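PDB 3JUR: Exo-poly-alpha-D-galacturonosidase from Thermotoga maritima, which probably hydrolyses glycosidic bonds of polygalacturonate, the backbone of pectin, working as an exo-acting, hyperthermoactive glycoside hydrolase of family 28. Local coordinates for residues W214-V219 and D239-E244; V263-G268 and L299-E304; G308-V313 and G335-N340; L328-R333 and P371-V376. One frame throughout, in Å; residues are numbered along the deposited sequence.

Contact 1: residues W214-V219 and D239-E244. Unlike the reference sequence in segment 214-219: Ile216 (reference Val).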
loop_
_atom_site.group_PDB
_atom_site.type_symbol
_atom_site.label_atom_id
_atom_site.label_comp_id
_atom_site.label_asym_id
_atom_site.label_seq_id
_atom_site.Cartn_x
_atom_site.Cartn_y
_atom_site.Cartn_z
ATOM N N TRP D 214 -28.920 -17.579 -27.595
ATOM C CA TRP D 214 -28.534 -18.131 -26.279
ATOM C C TRP D 214 -28.273 -19.634 -26.379
ATOM O O TRP D 214 -29.023 -20.358 -27.051
ATOM C CB TRP D 214 -29.587 -17.855 -25.200
ATOM C CG TRP D 214 -29.935 -16.399 -24.972
ATOM C CD1 TRP D 214 -29.364 -15.307 -25.561
ATOM C CD2 TRP D 214 -30.918 -15.892 -24.058
ATOM N NE1 TRP D 214 -29.936 -14.151 -25.080
ATOM C CE2 TRP D 214 -30.894 -14.482 -24.156
ATOM C CE3 TRP D 214 -31.825 -16.494 -23.169
ATOM C CZ2 TRP D 214 -31.743 -13.662 -23.396
ATOM C CZ3 TRP D 214 -32.661 -15.682 -22.409
ATOM C CH2 TRP D 214 -32.618 -14.280 -22.531
ATOM N N CYS D 215 -27.215 -20.099 -25.718
ATOM C CA CYS D 215 -26.732 -21.466 -25.926
ATOM C C CYS D 215 -27.494 -22.488 -25.095
ATOM O O CYS D 215 -28.087 -23.413 -25.651
ATOM C CB CYS D 215 -25.220 -21.577 -25.712
ATOM S SG CYS D 215 -24.231 -20.623 -26.905
ATOM N N ILE D 216 -27.489 -22.321 -23.776
ATOM C CA ILE D 216 -28.247 -23.207 -22.890
ATOM C C ILE D 216 -29.272 -22.421 -22.078
ATOM O O ILE D 216 -28.914 -21.585 -21.232
ATOM C CB ILE D 216 -27.332 -24.033 -21.978
ATOM C CG1 ILE D 216 -26.414 -24.910 -22.842
ATOM C CG2 ILE D 216 -28.172 -24.879 -21.017
ATOM C CD1 ILE D 216 -25.601 -25.919 -22.070
ATOM N N HIS D 217 -30.547 -22.707 -22.336
ATOM C CA HIS D 217 -31.636 -21.876 -21.833
ATOM C C HIS D 217 -32.714 -22.683 -21.101
ATOM O O HIS D 217 -33.765 -22.974 -21.674
ATOM C CB HIS D 217 -32.222 -21.045 -22.991
ATOM C CG HIS D 217 -33.174 -19.969 -22.563
ATOM N ND1 HIS D 217 -34.062 -19.376 -23.436
ATOM C CD2 HIS D 217 -33.385 -19.385 -21.359
ATOM C CE1 HIS D 217 -34.776 -18.473 -22.789
ATOM N NE2 HIS D 217 -34.384 -18.460 -21.525
ATOM N N PRO D 218 -32.450 -23.060 -19.828
ATOM C CA PRO D 218 -33.513 -23.678 -19.041
ATOM C C PRO D 218 -34.477 -22.613 -18.532
ATOM O O PRO D 218 -34.042 -21.558 -18.044
ATOM C CB PRO D 218 -32.768 -24.346 -17.876
ATOM C CG PRO D 218 -31.470 -23.636 -17.769
ATOM C CD PRO D 218 -31.192 -22.920 -19.060
ATOM N N VAL D 219 -35.772 -22.890 -18.655
ATOM C CA VAL D 219 -36.814 -21.932 -18.303
ATOM C C VAL D 219 -37.826 -22.611 -17.398
ATOM O O VAL D 219 -38.303 -23.705 -17.704
ATOM C CB VAL D 219 -37.549 -21.379 -19.561
ATOM C CG1 VAL D 219 -38.583 -20.320 -19.174
ATOM C CG2 VAL D 219 -36.560 -20.815 -20.578
ATOM N N ASP D 239 -25.118 -15.806 -25.390
ATOM C CA ASP D 239 -25.021 -16.104 -23.965
ATOM C C ASP D 239 -24.706 -17.588 -23.799
ATOM O O ASP D 239 -25.208 -18.421 -24.560
ATOM C CB ASP D 239 -26.348 -15.812 -23.249
ATOM C CG ASP D 239 -26.774 -14.342 -23.312
ATOM O OD1 ASP D 239 -26.209 -13.553 -24.096
ATOM O OD2 ASP D 239 -27.705 -13.983 -22.560
ATOM N N GLY D 240 -23.902 -17.927 -22.792
ATOM C CA GLY D 240 -23.537 -19.324 -22.536
ATOM C C GLY D 240 -24.677 -20.083 -21.885
ATOM O O GLY D 240 -25.287 -20.968 -22.496
ATOM N N ILE D 241 -24.965 -19.735 -20.636
ATOM C CA ILE D 241 -26.052 -20.355 -19.891
ATOM C C ILE D 241 -26.942 -19.277 -19.262
ATOM O O ILE D 241 -26.449 -18.415 -18.511
ATOM C CB ILE D 241 -25.536 -21.328 -18.798
ATOM C CG1 ILE D 241 -24.622 -22.402 -19.411
ATOM C CG2 ILE D 241 -26.717 -21.974 -18.067
ATOM C CD1 ILE D 241 -23.875 -23.243 -18.391
ATOM N N ASP D 242 -28.242 -19.355 -19.578
ATOM C CA ASP D 242 -29.265 -18.428 -19.094
ATOM C C ASP D 242 -30.333 -19.105 -18.233
ATOM O O ASP D 242 -31.408 -19.429 -18.740
ATOM C CB ASP D 242 -29.985 -17.769 -20.269
ATOM C CG ASP D 242 -29.053 -17.050 -21.195
ATOM O OD1 ASP D 242 -29.070 -15.802 -21.163
ATOM O OD2 ASP D 242 -28.316 -17.728 -21.952
ATOM N N PRO D 243 -30.054 -19.326 -16.936
ATOM C CA PRO D 243 -31.112 -19.868 -16.078
ATOM C C PRO D 243 -32.227 -18.832 -15.892
ATOM O O PRO D 243 -31.995 -17.770 -15.279
ATOM C CB PRO D 243 -30.393 -20.113 -14.737
ATOM C CG PRO D 243 -28.936 -20.092 -15.061
ATOM C CD PRO D 243 -28.795 -19.134 -16.198
ATOM N N GLU D 244 -33.414 -19.133 -16.418
ATOM C CA GLU D 244 -34.532 -18.198 -16.378
ATOM C C GLU D 244 -35.728 -18.746 -15.597
ATOM O O GLU D 244 -36.365 -19.710 -16.025
ATOM C CB GLU D 244 -34.937 -17.767 -17.798
ATOM C CG GLU D 244 -35.977 -16.656 -17.811
ATOM C CD GLU D 244 -35.987 -15.824 -19.081
ATOM O OE1 GLU D 244 -36.497 -14.685 -19.000
ATOM O OE2 GLU D 244 -35.503 -16.282 -20.152
#

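Contact 2: residues V263-G268 and L299-E304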
loop_
_atom_site.group_PDB
_atom_site.type_symbol
_atom_site.label_atom_id
_atom_site.label_comp_id
_atom_site.label_asym_id
_atom_site.label_seq_id
_atom_site.Cartn_x
_atom_site.Cartn_y
_atom_site.Cartn_z
ATOM N N VAL D 263 -22.519 -16.592 -17.893
ATOM C CA VAL D 263 -23.573 -17.191 -17.083
ATOM C C VAL D 263 -24.478 -16.047 -16.622
ATOM O O VAL D 263 -24.030 -15.148 -15.904
ATOM C CB VAL D 263 -22.999 -17.969 -15.878
ATOM C CG1 VAL D 263 -24.123 -18.516 -14.985
ATOM C CG2 VAL D 263 -22.099 -19.092 -16.359
ATOM N N VAL D 264 -25.741 -16.090 -17.052
ATOM C CA VAL D 264 -26.682 -14.983 -16.865
ATOM C C VAL D 264 -27.964 -15.457 -16.228
ATOM O O VAL D 264 -28.730 -16.181 -16.853
ATOM C CB VAL D 264 -27.151 -14.371 -18.205
ATOM C CG1 VAL D 264 -27.243 -12.872 -18.079
ATOM C CG2 VAL D 264 -26.274 -14.807 -19.370
ATOM N N ILE D 265 -28.236 -14.998 -15.016
ATOM C CA ILE D 265 -29.439 -15.430 -14.325
ATOM C C ILE D 265 -30.572 -14.432 -14.557
ATOM O O ILE D 265 -30.397 -13.218 -14.376
ATOM C CB ILE D 265 -29.167 -15.679 -12.844
ATOM C CG1 ILE D 265 -28.050 -16.718 -12.716
ATOM C CG2 ILE D 265 -30.425 -16.190 -12.151
ATOM C CD1 ILE D 265 -27.266 -16.604 -11.472
ATOM N N LYS D 266 -31.722 -14.967 -14.974
ATOM C CA LYS D 266 -32.869 -14.175 -15.425
ATOM C C LYS D 266 -34.180 -14.715 -14.851
ATOM O O LYS D 266 -34.188 -15.760 -14.191
ATOM C CB LYS D 266 -32.926 -14.147 -16.962
ATOM C CG LYS D 266 -31.658 -13.643 -17.641
ATOM C CD LYS D 266 -31.793 -13.682 -19.157
ATOM C CE LYS D 266 -30.505 -13.253 -19.853
ATOM N NZ LYS D 266 -30.265 -11.786 -19.779
ATOM N N SER D 267 -35.279 -13.996 -15.084
ATOM C CA SER D 267 -36.612 -14.396 -14.602
ATOM C C SER D 267 -37.754 -13.605 -15.256
ATOM O O SER D 267 -38.767 -13.289 -14.612
ATOM C CB SER D 267 -36.706 -14.298 -13.071
ATOM O OG SER D 267 -36.468 -12.978 -12.623
ATOM N N GLY D 268 -37.596 -13.302 -16.540
ATOM C CA GLY D 268 -38.636 -12.605 -17.292
ATOM C C GLY D 268 -38.477 -11.095 -17.299
ATOM O O GLY D 268 -37.821 -10.512 -16.431
ATOM N N LEU D 299 -20.188 -13.651 -14.256
ATOM C CA LEU D 299 -21.453 -13.938 -13.590
ATOM C C LEU D 299 -22.348 -12.716 -13.694
ATOM O O LEU D 299 -22.009 -11.640 -13.186
ATOM C CB LEU D 299 -21.264 -14.313 -12.117
ATOM C CG LEU D 299 -22.623 -14.751 -11.533
ATOM C CD1 LEU D 299 -22.929 -16.242 -11.830
ATOM C CD2 LEU D 299 -22.760 -14.443 -10.075
ATOM N N VAL D 300 -23.499 -12.891 -14.341
ATOM C CA VAL D 300 -24.381 -11.779 -14.648
ATOM C C VAL D 300 -25.784 -12.025 -14.092
ATOM O O VAL D 300 -26.290 -13.152 -14.135
ATOM C CB VAL D 300 -24.414 -11.510 -16.174
ATOM C CG1 VAL D 300 -25.210 -10.244 -16.510
ATOM C CG2 VAL D 300 -23.008 -11.372 -16.710
ATOM N N ILE D 301 -26.389 -10.981 -13.529
ATOM C CA ILE D 301 -27.800 -11.035 -13.143
ATOM C C ILE D 301 -28.550 -9.977 -13.963
ATOM O O ILE D 301 -28.116 -8.821 -14.031
ATOM C CB ILE D 301 -28.042 -10.796 -11.608
ATOM C CG1 ILE D 301 -26.999 -11.491 -10.707
ATOM C CG2 ILE D 301 -29.465 -11.201 -11.223
ATOM C CD1 ILE D 301 -27.027 -13.010 -10.711
ATOM N N GLY D 302 -29.653 -10.382 -14.601
ATOM C CA GLY D 302 -30.482 -9.467 -15.394
ATOM C C GLY D 302 -30.140 -9.441 -16.877
ATOM O O GLY D 302 -29.341 -10.254 -17.342
ATOM N N SER D 303 -30.707 -8.502 -17.636
ATOM C CA SER D 303 -31.574 -7.434 -17.118
ATOM C C SER D 303 -33.017 -7.890 -16.921
ATOM O O SER D 303 -33.818 -7.197 -16.292
ATOM C CB SER D 303 -31.566 -6.248 -18.074
ATOM O OG SER D 303 -32.340 -6.535 -19.232
ATOM N N GLU D 304 -33.347 -9.047 -17.484
ATOM C CA GLU D 304 -34.686 -9.593 -17.351
ATOM C C GLU D 304 -34.777 -10.313 -16.008
ATOM O O GLU D 304 -34.645 -11.526 -15.936
ATOM C CB GLU D 304 -35.011 -10.532 -18.514
ATOM C CG GLU D 304 -34.853 -9.895 -19.903
ATOM C CD GLU D 304 -33.505 -10.184 -20.559
ATOM O OE1 GLU D 304 -32.488 -10.333 -19.847
ATOM O OE2 GLU D 304 -33.463 -10.268 -21.801
HETATM O O HOH W 1 -30.782 -9.920 -22.688
#

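Contact 3: residues G308-V313 and G335-N340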
loop_
_atom_site.group_PDB
_atom_site.type_symbol
_atom_site.label_atom_id
_atom_site.label_comp_id
_atom_site.label_asym_id
_atom_site.label_seq_id
_atom_site.Cartn_x
_atom_site.Cartn_y
_atom_site.Cartn_z
ATOM N N GLY D 308 -37.692 -11.639 -10.103
ATOM C CA GLY D 308 -36.804 -11.717 -8.949
ATOM C C GLY D 308 -35.648 -12.677 -9.181
ATOM O O GLY D 308 -35.776 -13.656 -9.924
ATOM N N VAL D 309 -34.505 -12.366 -8.572
ATOM C CA VAL D 309 -33.355 -13.272 -8.501
ATOM C C VAL D 309 -32.818 -13.198 -7.073
ATOM O O VAL D 309 -32.528 -12.108 -6.563
ATOM C CB VAL D 309 -32.235 -12.913 -9.522
ATOM C CG1 VAL D 309 -31.044 -13.879 -9.398
ATOM C CG2 VAL D 309 -32.767 -12.905 -10.974
ATOM N N ARG D 310 -32.704 -14.348 -6.419
ATOM C CA ARG D 310 -32.202 -14.391 -5.042
ATOM C C ARG D 310 -31.419 -15.673 -4.797
ATOM O O ARG D 310 -31.602 -16.654 -5.521
ATOM C CB ARG D 310 -33.354 -14.272 -4.027
ATOM C CG ARG D 310 -34.462 -15.291 -4.215
ATOM C CD ARG D 310 -35.108 -15.680 -2.895
ATOM N NE ARG D 310 -36.271 -14.861 -2.573
ATOM C CZ ARG D 310 -37.516 -15.323 -2.451
ATOM N NH1 ARG D 310 -37.791 -16.613 -2.617
ATOM N NH2 ARG D 310 -38.499 -14.487 -2.155
ATOM N N ASN D 311 -30.560 -15.655 -3.779
ATOM C CA ASN D 311 -29.805 -16.834 -3.340
ATOM C C ASN D 311 -29.011 -17.500 -4.455
ATOM O O ASN D 311 -29.270 -18.640 -4.854
ATOM C CB ASN D 311 -30.715 -17.824 -2.612
ATOM C CG ASN D 311 -31.359 -17.211 -1.393
ATOM O OD1 ASN D 311 -30.715 -16.465 -0.651
ATOM N ND2 ASN D 311 -32.639 -17.505 -1.184
ATOM N N VAL D 312 -28.047 -16.747 -4.966
ATOM C CA VAL D 312 -27.151 -17.233 -5.989
ATOM C C VAL D 312 -25.753 -17.202 -5.402
ATOM O O VAL D 312 -25.322 -16.172 -4.868
ATOM C CB VAL D 312 -27.204 -16.342 -7.243
ATOM C CG1 VAL D 312 -26.133 -16.763 -8.246
ATOM C CG2 VAL D 312 -28.589 -16.400 -7.887
ATOM N N VAL D 313 -25.063 -18.337 -5.481
ATOM C CA VAL D 313 -23.684 -18.435 -5.039
ATOM C C VAL D 313 -22.801 -18.794 -6.232
ATOM O O VAL D 313 -23.018 -19.818 -6.896
ATOM C CB VAL D 313 -23.495 -19.497 -3.921
ATOM C CG1 VAL D 313 -22.025 -19.627 -3.539
ATOM C CG2 VAL D 313 -24.345 -19.169 -2.684
ATOM N N GLY D 335 -39.095 -3.626 -12.318
ATOM C CA GLY D 335 -39.541 -4.038 -10.986
ATOM C C GLY D 335 -38.708 -5.223 -10.524
ATOM O O GLY D 335 -37.535 -5.340 -10.891
ATOM N N GLY D 336 -39.318 -6.104 -9.732
ATOM C CA GLY D 336 -38.641 -7.288 -9.212
ATOM C C GLY D 336 -37.509 -6.954 -8.263
ATOM O O GLY D 336 -37.471 -5.860 -7.679
ATOM N N TYR D 337 -36.584 -7.900 -8.109
ATOM C CA TYR D 337 -35.458 -7.749 -7.188
ATOM C C TYR D 337 -34.236 -8.554 -7.630
ATOM O O TYR D 337 -34.349 -9.506 -8.405
ATOM C CB TYR D 337 -35.864 -8.141 -5.754
ATOM C CG TYR D 337 -36.399 -9.553 -5.624
ATOM C CD1 TYR D 337 -35.527 -10.636 -5.461
ATOM C CD2 TYR D 337 -37.773 -9.809 -5.672
ATOM C CE1 TYR D 337 -36.008 -11.937 -5.346
ATOM C CE2 TYR D 337 -38.265 -11.116 -5.562
ATOM C CZ TYR D 337 -37.367 -12.172 -5.397
ATOM O OH TYR D 337 -37.826 -13.465 -5.286
ATOM N N MET D 338 -33.071 -8.133 -7.150
ATOM C CA MET D 338 -31.854 -8.936 -7.158
ATOM C C MET D 338 -31.292 -8.810 -5.758
ATOM O O MET D 338 -31.040 -7.696 -5.284
ATOM C CB MET D 338 -30.844 -8.429 -8.204
ATOM C CG MET D 338 -31.370 -8.471 -9.636
ATOM S SD MET D 338 -30.199 -7.893 -10.875
ATOM C CE MET D 338 -30.265 -6.131 -10.600
ATOM N N GLU D 339 -31.141 -9.939 -5.071
ATOM C CA GLU D 339 -30.699 -9.924 -3.675
ATOM C C GLU D 339 -30.101 -11.249 -3.222
ATOM O O GLU D 339 -30.433 -12.301 -3.769
ATOM C CB GLU D 339 -31.838 -9.509 -2.732
ATOM C CG GLU D 339 -33.020 -10.451 -2.685
ATOM C CD GLU D 339 -34.066 -10.013 -1.671
ATOM O OE1 GLU D 339 -34.185 -8.794 -1.417
ATOM O OE2 GLU D 339 -34.776 -10.889 -1.131
ATOM N N ASN D 340 -29.238 -11.183 -2.210
ATOM C CA ASN D 340 -28.518 -12.349 -1.717
ATOM C C ASN D 340 -27.729 -13.018 -2.838
ATOM O O ASN D 340 -27.946 -14.197 -3.161
ATOM C CB ASN D 340 -29.466 -13.340 -1.021
ATOM C CG ASN D 340 -29.510 -13.154 0.483
ATOM O OD1 ASN D 340 -28.877 -12.251 1.034
ATOM N ND2 ASN D 340 -30.245 -14.030 1.162
HETATM O O HOH W 2 -37.153 -11.658 -1.990
#

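Contact 4: residues L328-R333 and P371-V376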
loop_
_atom_site.group_PDB
_atom_site.type_symbol
_atom_site.label_atom_id
_atom_site.label_comp_id
_atom_site.label_asym_id
_atom_site.label_seq_id
_atom_site.Cartn_x
_atom_site.Cartn_y
_atom_site.Cartn_z
ATOM N N LEU D 328 -24.591 -6.830 -12.415
ATOM C CA LEU D 328 -26.035 -6.767 -12.161
ATOM C C LEU D 328 -26.663 -5.638 -12.995
ATOM O O LEU D 328 -26.215 -4.487 -12.938
ATOM C CB LEU D 328 -26.340 -6.596 -10.663
ATOM C CG LEU D 328 -26.191 -7.809 -9.723
ATOM C CD1 LEU D 328 -24.746 -8.282 -9.585
ATOM C CD2 LEU D 328 -26.758 -7.510 -8.349
ATOM N N LYS D 329 -27.677 -5.992 -13.793
ATOM C CA LYS D 329 -28.345 -5.055 -14.707
ATOM C C LYS D 329 -29.848 -5.042 -14.464
ATOM O O LYS D 329 -30.480 -6.098 -14.398
ATOM C CB LYS D 329 -28.167 -5.470 -16.175
ATOM C CG LYS D 329 -26.826 -6.007 -16.574
ATOM C CD LYS D 329 -26.788 -6.303 -18.069
ATOM C CE LYS D 329 -27.276 -7.715 -18.382
ATOM N NZ LYS D 329 -26.959 -8.096 -19.793
ATOM N N THR D 330 -30.419 -3.843 -14.382
ATOM C CA THR D 330 -31.862 -3.660 -14.259
ATOM C C THR D 330 -32.208 -2.201 -14.565
ATOM O O THR D 330 -31.312 -1.385 -14.796
ATOM C CB THR D 330 -32.373 -4.049 -12.853
ATOM O OG1 THR D 330 -33.807 -3.980 -12.817
ATOM C CG2 THR D 330 -31.772 -3.123 -11.777
ATOM N N ASN D 331 -33.500 -1.884 -14.582
ATOM C CA ASN D 331 -33.973 -0.505 -14.696
ATOM C C ASN D 331 -35.381 -0.370 -14.113
ATOM O O ASN D 331 -35.956 -1.362 -13.657
ATOM C CB ASN D 331 -33.916 -0.009 -16.148
ATOM C CG ASN D 331 -34.773 -0.844 -17.096
ATOM O OD1 ASN D 331 -35.856 -1.309 -16.736
ATOM N ND2 ASN D 331 -34.293 -1.021 -18.319
ATOM N N SER D 332 -35.936 0.844 -14.132
ATOM C CA SER D 332 -37.245 1.088 -13.517
ATOM C C SER D 332 -38.466 0.644 -14.354
ATOM O O SER D 332 -39.607 0.892 -13.957
ATOM C CB SER D 332 -37.378 2.547 -13.046
ATOM O OG SER D 332 -37.180 3.462 -14.110
ATOM N N ARG D 333 -38.237 -0.009 -15.492
ATOM C CA ARG D 333 -39.326 -0.713 -16.187
ATOM C C ARG D 333 -39.478 -2.136 -15.639
ATOM O O ARG D 333 -40.518 -2.758 -15.845
ATOM C CB ARG D 333 -39.100 -0.806 -17.708
ATOM C CG ARG D 333 -38.371 0.356 -18.347
ATOM C CD ARG D 333 -39.270 1.200 -19.214
ATOM N NE ARG D 333 -39.429 0.645 -20.553
ATOM C CZ ARG D 333 -39.567 1.374 -21.660
ATOM N NH1 ARG D 333 -39.539 2.700 -21.605
ATOM N NH2 ARG D 333 -39.719 0.770 -22.832
ATOM N N PRO D 371 -36.686 -1.380 -9.127
ATOM C CA PRO D 371 -36.145 -2.681 -8.717
ATOM C C PRO D 371 -35.473 -2.637 -7.345
ATOM O O PRO D 371 -34.824 -1.646 -6.996
ATOM C CB PRO D 371 -35.119 -2.997 -9.808
ATOM C CG PRO D 371 -34.717 -1.679 -10.356
ATOM C CD PRO D 371 -35.861 -0.733 -10.168
ATOM N N VAL D 372 -35.638 -3.704 -6.575
ATOM C CA VAL D 372 -34.960 -3.819 -5.293
ATOM C C VAL D 372 -33.604 -4.463 -5.566
ATOM O O VAL D 372 -33.545 -5.593 -6.043
ATOM C CB VAL D 372 -35.778 -4.668 -4.280
ATOM C CG1 VAL D 372 -35.015 -4.816 -2.962
ATOM C CG2 VAL D 372 -37.164 -4.053 -4.037
ATOM N N VAL D 373 -32.521 -3.729 -5.306
ATOM C CA VAL D 373 -31.162 -4.255 -5.511
ATOM C C VAL D 373 -30.386 -4.090 -4.212
ATOM O O VAL D 373 -30.009 -2.969 -3.829
ATOM C CB VAL D 373 -30.416 -3.571 -6.699
ATOM C CG1 VAL D 373 -29.049 -4.211 -6.925
ATOM C CG2 VAL D 373 -31.247 -3.655 -7.993
ATOM N N ARG D 374 -30.188 -5.211 -3.516
ATOM C CA ARG D 374 -29.533 -5.217 -2.203
ATOM C C ARG D 374 -28.849 -6.539 -1.857
ATOM O O ARG D 374 -29.084 -7.565 -2.510
ATOM C CB ARG D 374 -30.509 -4.808 -1.092
ATOM C CG ARG D 374 -31.958 -5.146 -1.370
ATOM C CD ARG D 374 -32.494 -6.336 -0.601
ATOM N NE ARG D 374 -33.107 -5.932 0.663
ATOM C CZ ARG D 374 -34.231 -6.436 1.169
ATOM N NH1 ARG D 374 -34.914 -7.375 0.527
ATOM N NH2 ARG D 374 -34.684 -5.990 2.329
ATOM N N SER D 375 -27.997 -6.494 -0.834
ATOM C CA SER D 375 -27.343 -7.685 -0.273
ATOM C C SER D 375 -26.527 -8.474 -1.292
ATOM O O SER D 375 -26.831 -9.633 -1.604
ATOM C CB SER D 375 -28.372 -8.574 0.433
ATOM O OG SER D 375 -29.023 -7.812 1.427
ATOM N N VAL D 376 -25.504 -7.814 -1.827
ATOM C CA VAL D 376 -24.563 -8.437 -2.744
ATOM C C VAL D 376 -23.226 -8.508 -2.014
ATOM O O VAL D 376 -22.754 -7.506 -1.449
ATOM C CB VAL D 376 -24.430 -7.646 -4.080
ATOM C CG1 VAL D 376 -23.484 -8.366 -5.058
ATOM C CG2 VAL D 376 -25.804 -7.439 -4.730
#

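Contact 1: residues W214-V219 and D239-E244
The Trp214 side chain, with CG anti to its own carbonyl carbon (chi1 -57°), presents one face of its indole to two acids of the following turn of the parallel beta-helix. Asp242 takes the same kind of first torsion and stacks its carboxylate flat on the ring, the planes 3° apart, with OD1 3.4 Å from Trp214 CD2. Asp239 runs alongside the indole over the same face; its CB makes a CH-pi contact with the five-membered ring. Asp239 OD2 and Asp242 OD1 lie 2.7 Å apart. Next to the indole, Trp214 CE3 sits over the centre of the His217 ring, whose NE2 donates a 2.8 Å bond to Glu244 OE2, nearly in the ring plane and on the anti lone pair. Ser191 engages ND1 of this histidine. Backbone bonds set the register, the straightest running from Asp242 N to Ile216 O (2.9 Å). An alanine at Trp214 would strip both carboxylates of their flat support and would probably loosen the orientation of His217. The two acids, this close, probably share a proton; Asp242 OD2 is buried without a partner in the model, and the nearby Lys266 ammonium may offset part of any rise in pKa.

Contact 2: residues V263-G268 and L299-E304
Two neighbouring turns of the right-handed parallel beta-helix meet here, strands 263-265 and 299-301 running side by side in one of its sheets with their N-to-C directions 22° apart. Backbone bonds define the pairing: Val300 N donates to Val263 O, Ile265 N to Val300 O at 2.8 Å, and Gly302 N to Ile265 O in an almost straight bond of 2.9 Å. Beyond the strands, Ser267 N continues the pairing by donating to Glu304 O.

Apolar contacts fall on both faces. On one, Val264 and Val300 point the same way, Val264 CG1 being 3.7 Å from Val300 CB. On the other, Ile265 and Ile301 lie alongside each other, their CD1 atoms 3.7 Å apart, and both pack on Val309 within the coil.

The polar interactions gather at Lys266. Its chain is extended until chi4 (-74°), where it bends to present NZ to Glu304, itself kinked at chi2. NZ also donates to Gly302 O at 3.0 Å, from above the carbonyl plane, so two acceptors grip the ammonium. Arg269 forms a second salt bridge to Glu304, through OE2. The Lys266-Glu304 salt bridge is short, with NZ 2.7 Å from OE1 and placed on its syn lone pair.

Contact 3: residues G308-V313 and G335-N340
This is a parallel strand pairing between successive turns of the beta-helix, partly buried, in which strand 309-313 lies beside 337-340. Val309 N donates to Tyr337 O, and Glu339 N returns the bond to Val309 O. Asn311 and Asn340 occupy equivalent places at a bend, and their side chains run alongside each other; Asn340 ND2 donates to Asn311 OD1 at 3.1 Å, while Val312 N bonds to Asn340 O.

Tyr337 holds CG in the crowded position between backbone N and carbonyl carbon (chi1 57°), which folds its ring over Gly308. There the glycine CA sits 3.5 Å from the ring centroid, only 8° off the normal, a CH-pi contact possible because the CB that Gly308 lacks would meet Tyr337 CZ. The Arg310 guanidinium lies over the phenol oxygen, its plane 20° from that of the ring, and forms a salt bridge with Glu281; Glu339 is bridged to Arg374. An alanine at Tyr337 would remove the ring from Gly308 and would probably hold Arg310 less firmly on that side, despite Glu281. On the ring face opposite Gly308 sits a water that accepts from Arg310 NH2 at 3.1 Å and donates to Glu339 OE2 at 2.6 Å.

Contact 4: residues L328-R333 and P371-V376
Thr330 places OG1 anti to its backbone N (chi1 -174°), which forces CG2 into the crowded position between N and the carbonyl carbon, and so both branches turn to the segment 371-376. Leu328 uses another setting, CG anti to its carbonyl carbon (chi1 -75°) with chi2 at 66°, and thereby extends CD2 in the same direction. Opposite them, Val373 and Val376 share one rotamer, with CG1 anti to the backbone N and CG2 anti to the carbonyl carbon.

The meeting is tip to tip at two points: Leu328 CD2 reaches Val376 CG2 at 3.7 Å, and Thr330 CG2 reaches Val373 CG2 at 3.9 Å. A looser approach of 4.3 Å joins Leu328 CD2 to Val373 CG1. Nearer the loop, the Pro371 ring crosses Thr330 obliquely, its CB 3.4 Å from Thr330 OG1 and its CG 3.6 Å from Thr330 CG2. The same ring also packs on the backbone of Asn331, whose O is 3.5 Å from Pro371 CG. Asn331 in turn shapes its own loop through an Asx turn, OD1 accepting from Arg333 N at 3.0 Å, while its ND2 is bonded to Tyr362 O.

No hydrogen bond links the two segments, whose strands, 327-329 and 372-379, belong to different sheets of the beta-helix and face each other across its interior, with Met338 packing on both Thr330 and Val373. Within its own segment the threonine hydroxyl makes a weak bond to Asn331 O. The chemistry is therefore mainly apolar packing, methyl groups meeting tip to tip, with the Pro371 ring lying against a hydroxyl and a carbonyl oxygen.

Overall arrangement
Followed from the N terminus, contact 1 closes the short excursion through strand 224-233, and contact 2 then closes a longer one that includes helix 270-276. These two are in series and touch, Pro243 O and Ile241 O probably accepting hydrogen bonds from Lys266 N and Val264 N. Contacts 3 and 4 cross, since 328-333 lies between 308-313 and 335-340, while 371-376 follows both. Contact 3 joins strands within a sheet, whereas contact 4 bridges two sheets across the interior. Contact 2 touches both, with Ile301 packing on Met338 and its carbonyl probably accepting from Lys329 N. The centres of contacts 1 and 4 lie about 20 Å apart.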